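Local coordinates for protein nitrophorin Cim l NP (Cimex lectularius, PDB 2IMQ) that carries nitric oxide on a heme and delivers the gas to the victim during feeding, causing vasodilation, at residues K62-Q65 / S66-S70; R153-Y156 / S157-D160. All coordinates share one frame; numbering follows the deposited sequence.

Interaction 1: K62-Q65 / S66-S70. With HEM (protoporphyrin IX containing Fe), chain B.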
loop_
_atom_site.group_PDB
_atom_site.type_symbol
_atom_site.label_atom_id
_atom_site.label_comp_id
_atom_site.label_asym_id
_atom_site.label_seq_id
_atom_site.Cartn_x
_atom_site.Cartn_y
_atom_site.Cartn_z
ATOM N N LYS A 62 9.325 11.614 14.746
ATOM C CA LYS A 62 8.982 12.949 15.212
ATOM C C LYS A 62 7.876 13.579 14.396
ATOM O O LYS A 62 6.885 14.085 14.935
ATOM C CB LYS A 62 10.225 13.840 15.180
ATOM C CG LYS A 62 10.063 15.098 15.975
ATOM C CD LYS A 62 11.313 15.936 15.959
ATOM C CE LYS A 62 11.225 17.075 16.950
ATOM N NZ LYS A 62 11.218 16.586 18.386
ATOM N N ASN A 63 8.023 13.549 13.069
ATOM C CA ASN A 63 7.094 14.285 12.201
ATOM C C ASN A 63 5.745 13.629 12.035
ATOM O O ASN A 63 4.715 14.300 12.014
ATOM C CB ASN A 63 7.709 14.563 10.836
ATOM C CG ASN A 63 9.016 15.376 10.937
ATOM O OD1 ASN A 63 9.235 16.058 11.916
ATOM N ND2 ASN A 63 9.879 15.258 9.944
ATOM N N PHE A 64 5.731 12.303 11.926
ATOM C CA PHE A 64 4.454 11.618 11.881
ATOM C C PHE A 64 3.721 11.758 13.203
ATOM O O PHE A 64 2.514 12.090 13.216
ATOM C CB PHE A 64 4.578 10.144 11.489
ATOM C CG PHE A 64 4.657 9.932 10.009
ATOM C CD1 PHE A 64 5.890 9.885 9.376
ATOM C CD2 PHE A 64 3.497 9.844 9.262
ATOM C CE1 PHE A 64 5.950 9.670 8.006
ATOM C CE2 PHE A 64 3.530 9.658 7.873
ATOM C CZ PHE A 64 4.758 9.585 7.268
ATOM N N GLN A 65 4.452 11.571 14.307
ATOM C CA GLN A 65 3.786 11.611 15.632
ATOM C C GLN A 65 3.330 13.047 15.939
ATOM O O GLN A 65 2.224 13.238 16.402
ATOM C CB GLN A 65 4.660 10.990 16.744
ATOM C CG GLN A 65 5.258 9.617 16.483
ATOM C CD GLN A 65 4.431 8.392 16.829
ATOM O OE1 GLN A 65 3.265 8.251 16.422
ATOM N NE2 GLN A 65 5.093 7.425 17.506
ATOM N N SER A 66 4.139 14.051 15.614
ATOM C CA SER A 66 3.722 15.457 15.728
ATOM C C SER A 66 2.401 15.763 15.024
ATOM O O SER A 66 1.497 16.350 15.628
ATOM C CB SER A 66 4.815 16.418 15.186
ATOM O OG SER A 66 5.978 16.346 16.007
ATOM N N LEU A 67 2.259 15.361 13.759
ATOM C CA LEU A 67 1.043 15.683 13.017
ATOM C C LEU A 67 -0.152 14.876 13.515
ATOM O O LEU A 67 -1.257 15.414 13.688
ATOM C CB LEU A 67 1.262 15.450 11.528
ATOM C CG LEU A 67 -0.042 15.428 10.720
ATOM C CD1 LEU A 67 -0.666 16.817 10.672
ATOM C CD2 LEU A 67 0.189 14.856 9.308
ATOM N N LEU A 68 0.059 13.595 13.766
ATOM C CA LEU A 68 -1.074 12.700 13.961
ATOM C C LEU A 68 -1.650 12.655 15.369
ATOM O O LEU A 68 -2.865 12.523 15.538
ATOM C CB LEU A 68 -0.745 11.300 13.432
ATOM C CG LEU A 68 -0.564 11.260 11.893
ATOM C CD1 LEU A 68 -0.065 9.889 11.526
ATOM C CD2 LEU A 68 -1.837 11.670 11.142
ATOM N N THR A 69 -0.795 12.816 16.359
ATOM C CA THR A 69 -1.265 12.855 17.745
ATOM C C THR A 69 -2.209 14.010 18.006
ATOM O O THR A 69 -3.254 13.808 18.592
ATOM C CB THR A 69 -0.079 12.911 18.702
ATOM O OG1 THR A 69 0.637 11.682 18.605
ATOM C CG2 THR A 69 -0.513 12.942 20.153
ATOM N N SER A 70 -1.872 15.186 17.504
ATOM C CA SER A 70 -2.755 16.370 17.582
ATOM C C SER A 70 -4.140 16.142 16.967
ATOM O O SER A 70 -5.117 16.733 17.403
ATOM C CB SER A 70 -2.088 17.613 16.953
ATOM O OG SER A 70 -1.894 17.527 15.557
HETATM C CHA HEM B . 9.386 4.904 11.086
HETATM C CHB HEM B . 7.363 6.486 6.974
HETATM C CHC HEM B . 11.679 6.434 4.843
HETATM C CHD HEM B . 13.682 4.580 8.753
HETATM C C1A HEM B . 8.456 5.362 10.197
HETATM C C2A HEM B . 7.054 5.591 10.457
HETATM C C3A HEM B . 6.506 5.998 9.284
HETATM C C4A HEM B . 7.538 6.067 8.290
HETATM C CMA HEM B . 5.055 6.389 9.071
HETATM C CAA HEM B . 6.301 5.417 11.795
HETATM C CBA HEM B . 6.300 6.850 12.395
HETATM C CGA HEM B . 5.665 6.873 13.778
HETATM O O1A HEM B . 6.335 6.497 14.738
HETATM O O2A HEM B . 4.505 7.332 13.929
HETATM C C1B HEM B . 8.363 6.619 6.062
HETATM C C2B HEM B . 8.195 7.112 4.717
HETATM C C3B HEM B . 9.379 7.110 4.116
HETATM C C4B HEM B . 10.342 6.626 5.071
HETATM C CMB HEM B . 6.825 7.503 4.287
HETATM C CAB HEM B . 9.739 7.513 2.694
HETATM C CBB HEM B . 8.945 8.322 1.980
HETATM C C1C HEM B . 12.647 5.973 5.689
HETATM C C2C HEM B . 14.036 5.741 5.383
HETATM C C3C HEM B . 14.590 5.287 6.504
HETATM C C4C HEM B . 13.566 5.089 7.482
HETATM C CMC HEM B . 14.776 6.147 4.104
HETATM C CAC HEM B . 16.055 4.930 6.708
HETATM C CBC HEM B . 16.664 3.998 5.977
HETATM C C1D HEM B . 12.693 4.457 9.704
HETATM C C2D HEM B . 12.894 3.835 10.991
HETATM C C3D HEM B . 11.593 3.963 11.716
HETATM C C4D HEM B . 10.691 4.621 10.808
HETATM C CMD HEM B . 14.186 3.221 11.528
HETATM C CAD HEM B . 11.353 3.422 13.136
HETATM C CBD HEM B . 12.168 4.308 14.065
HETATM C CGD HEM B . 11.751 4.099 15.487
HETATM O O1D HEM B . 12.366 4.779 16.371
HETATM O O2D HEM B . 10.825 3.264 15.706
HETATM N NA HEM B . 8.743 5.675 8.873
HETATM N NB HEM B . 9.681 6.306 6.242
HETATM N NC HEM B . 12.394 5.537 6.955
HETATM N ND HEM B . 11.373 4.884 9.632
HETATM FE FE HEM B . 10.588 5.732 7.973
#

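Interaction 2: R153-Y156 / S157-D160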
loop_
_atom_site.group_PDB
_atom_site.type_symbol
_atom_site.label_atom_id
_atom_site.label_comp_id
_atom_site.label_asym_id
_atom_site.label_seq_id
_atom_site.Cartn_x
_atom_site.Cartn_y
_atom_site.Cartn_z
ATOM N N ARG A 153 0.488 -16.737 3.120
ATOM C CA ARG A 153 0.619 -16.401 4.532
ATOM C C ARG A 153 0.297 -14.960 4.849
ATOM O O ARG A 153 0.059 -14.602 5.981
ATOM C CB ARG A 153 2.037 -16.684 5.013
ATOM C CG ARG A 153 2.400 -18.194 5.026
ATOM C CD ARG A 153 3.846 -18.386 5.327
ATOM N NE ARG A 153 4.684 -18.098 4.158
ATOM C CZ ARG A 153 6.017 -18.149 4.146
ATOM N NH1 ARG A 153 6.674 -18.524 5.234
ATOM N NH2 ARG A 153 6.694 -17.862 3.048
ATOM N N LEU A 154 0.295 -14.117 3.820
ATOM C CA LEU A 154 0.016 -12.661 3.942
ATOM C C LEU A 154 -1.447 -12.347 3.668
ATOM O O LEU A 154 -1.884 -11.197 3.831
ATOM C CB LEU A 154 0.927 -11.865 3.007
ATOM C CG LEU A 154 2.413 -12.003 3.239
ATOM C CD1 LEU A 154 3.190 -11.398 2.067
ATOM C CD2 LEU A 154 2.845 -11.346 4.515
ATOM N N ASP A 155 -2.228 -13.371 3.314
ATOM C CA ASP A 155 -3.584 -13.210 2.806
ATOM C C ASP A 155 -4.552 -13.716 3.874
ATOM O O ASP A 155 -4.879 -14.933 3.947
ATOM C CB ASP A 155 -3.785 -14.003 1.527
ATOM C CG ASP A 155 -5.084 -13.725 0.873
ATOM O OD1 ASP A 155 -6.048 -13.255 1.556
ATOM O OD2 ASP A 155 -5.247 -13.985 -0.337
ATOM N N TYR A 156 -5.065 -12.777 4.677
ATOM C CA TYR A 156 -5.942 -13.096 5.796
ATOM C C TYR A 156 -7.386 -13.295 5.372
ATOM O O TYR A 156 -8.291 -13.422 6.223
ATOM C CB TYR A 156 -5.781 -12.044 6.904
ATOM C CG TYR A 156 -4.630 -12.281 7.838
ATOM C CD1 TYR A 156 -3.414 -12.782 7.425
ATOM C CD2 TYR A 156 -4.754 -11.938 9.159
ATOM C CE1 TYR A 156 -2.388 -13.012 8.330
ATOM C CE2 TYR A 156 -3.743 -12.153 10.055
ATOM C CZ TYR A 156 -2.578 -12.695 9.641
ATOM O OH TYR A 156 -1.534 -12.918 10.498
ATOM N N SER A 157 -7.634 -13.352 4.072
ATOM C CA SER A 157 -8.920 -13.786 3.546
ATOM C C SER A 157 -8.924 -15.314 3.377
ATOM O O SER A 157 -10.000 -15.899 3.213
ATOM C CB SER A 157 -9.277 -13.127 2.216
ATOM O OG SER A 157 -8.589 -13.683 1.130
ATOM N N LYS A 158 -7.733 -15.935 3.389
ATOM C CA LYS A 158 -7.548 -17.390 3.187
ATOM C C LYS A 158 -7.127 -17.930 4.514
ATOM O O LYS A 158 -6.096 -18.592 4.632
ATOM C CB LYS A 158 -6.439 -17.653 2.192
ATOM C CG LYS A 158 -6.811 -17.418 0.823
ATOM C CD LYS A 158 -5.680 -17.817 -0.088
ATOM C CE LYS A 158 -6.125 -17.651 -1.497
ATOM N NZ LYS A 158 -7.378 -18.482 -1.779
ATOM N N LYS A 159 -7.851 -17.524 5.540
ATOM C CA LYS A 159 -7.671 -18.010 6.902
ATOM C C LYS A 159 -8.985 -18.723 7.236
ATOM O O LYS A 159 -9.993 -18.527 6.576
ATOM C CB LYS A 159 -7.433 -16.858 7.886
ATOM C CG LYS A 159 -5.971 -16.396 7.963
ATOM C CD LYS A 159 -5.601 -15.810 9.306
ATOM C CE LYS A 159 -4.859 -16.806 10.221
ATOM N NZ LYS A 159 -3.394 -16.977 9.889
ATOM N N ASP A 160 -8.965 -19.549 8.267
ATOM C CA ASP A 160 -10.178 -20.260 8.695
ATOM C C ASP A 160 -11.257 -19.273 9.172
ATOM O O ASP A 160 -12.462 -19.462 8.968
ATOM C CB ASP A 160 -9.837 -21.210 9.845
ATOM C CG ASP A 160 -9.013 -22.401 9.407
ATOM O OD1 ASP A 160 -8.358 -23.031 10.302
ATOM O OD2 ASP A 160 -8.989 -22.798 8.213
HETATM O O HOH W 1 -7.554 -14.863 -1.515
HETATM O O HOH W 2 -0.965 -15.811 10.395
#

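Interaction 1: K62-Q65 / S66-S70
The heme pocket is bordered here by helix 57-70, where Phe64 meets Leu68 one turn further on and turns a ring face to the porphyrin. Methyl CMA of the heme sits over the centre of that ring, 3.4 Å above its plane, and Phe64 CE1 comes within 3.6 Å of the heme carbon CHB. With CG beside its own backbone N and anti to the carbonyl carbon (chi1 -83°), Phe64 sends the ring off the helix to the cofactor. At the ring's edge, near its plane, lies a methyl of Leu68, whose CD1 is 4.2 Å from Phe64 CD2. A flat, apolar residue suits this place, since it meets the heme methyl with a face and a leucine branch with its edge.

In this DNase I-like beta-sandwich, helix 57-70 follows strand 39-46 and flanks the heme. Phe64 lies one turn after Cys60, the proximal ligand of the iron, so the same helix that supplies the cysteine ligand also packs against the porphyrin edge. Leu25 and Tyr89 touch the Phe64 side chain as well, and Tyr89 and Lys75 hydrogen-bond to the heme. The Gln65 side chain bends at chi2 toward the propionate that carries O1A and O2A.

Backbone i to i+4 bonds join the two halves; the one from Leu68 N to Phe64 O measures 2.9 Å. Two hydroxyls double this pattern. Ser66 OG donates to Lys62 O at 2.7 Å, from above the carbonyl plane, while Ser66 N reaches the same oxygen from the opposite face. Likewise, Thr69 OG1 donates to Gln65 O at 3.1 Å, sharing it with Thr69 N. Small hydroxyl residues suit these exposed positions because each can fold back onto a carbonyl of the preceding turn.

Interaction 2: R153-Y156 / S157-D160
Lys159, just past a type I beta turn from Asp155 to Lys158 closed by a 3.1 Å bond from Lys158 N to Asp155 O, lies beside Tyr156. The loop joins strands 127-135 and 165-169, and Tyr156 also touches strands 103-108 and 116-124. The lysine can be followed outward. Its CB is near Tyr156 O, and CG rests by Tyr156 CA. CD then stands over the centre of the ring in a CH-pi contact, 3.9 Å from the centroid. Bends at chi3 (99°) and chi4 keep the chain above that face; CE carries it on from CD to NZ, which ends 4.7 Å from the centroid as a cation-pi partner. A long, flexible lysine can thus offer both methylene and charge to one aromatic face.

Asp155 suits the turn's first position because its carboxylate can accept from the backbone ahead, forming an Asx turn. OD1 takes Ser157 N at 3.0 Å on its anti side and Ser157 OG at 2.6 Å on its syn side, both from the same face of the carboxylate. Asp155 OD2 accepts hydrogen bonds from Tyr150 OH and Trp213 NE1. Beyond the lysine tip, one water accepts from Lys159 NZ at 2.7 Å and also hydrogen-bonds to Tyr156 OH.

From the N terminus, the chain first reaches interaction 1, within helix 57-70, between strands 39-46 and 73-80 of the six-stranded sheet. After strands 73-80 and 84-91 of the same sheet, the chain enters the five-stranded sheet at strand 103-108, and interaction 2 falls in the loop joining strand 127-135 to strand 165-169. Each contact is local, one along a helix and one round a turn, so neither encloses a long loop; they follow in series without nesting or crossing. Their centres are 32 Å apart. Interaction 1 lies in a helix beside the heme, whereas 153-160 packs against strands 103-108, 116-124 and 165-169 of the five-stranded sheet.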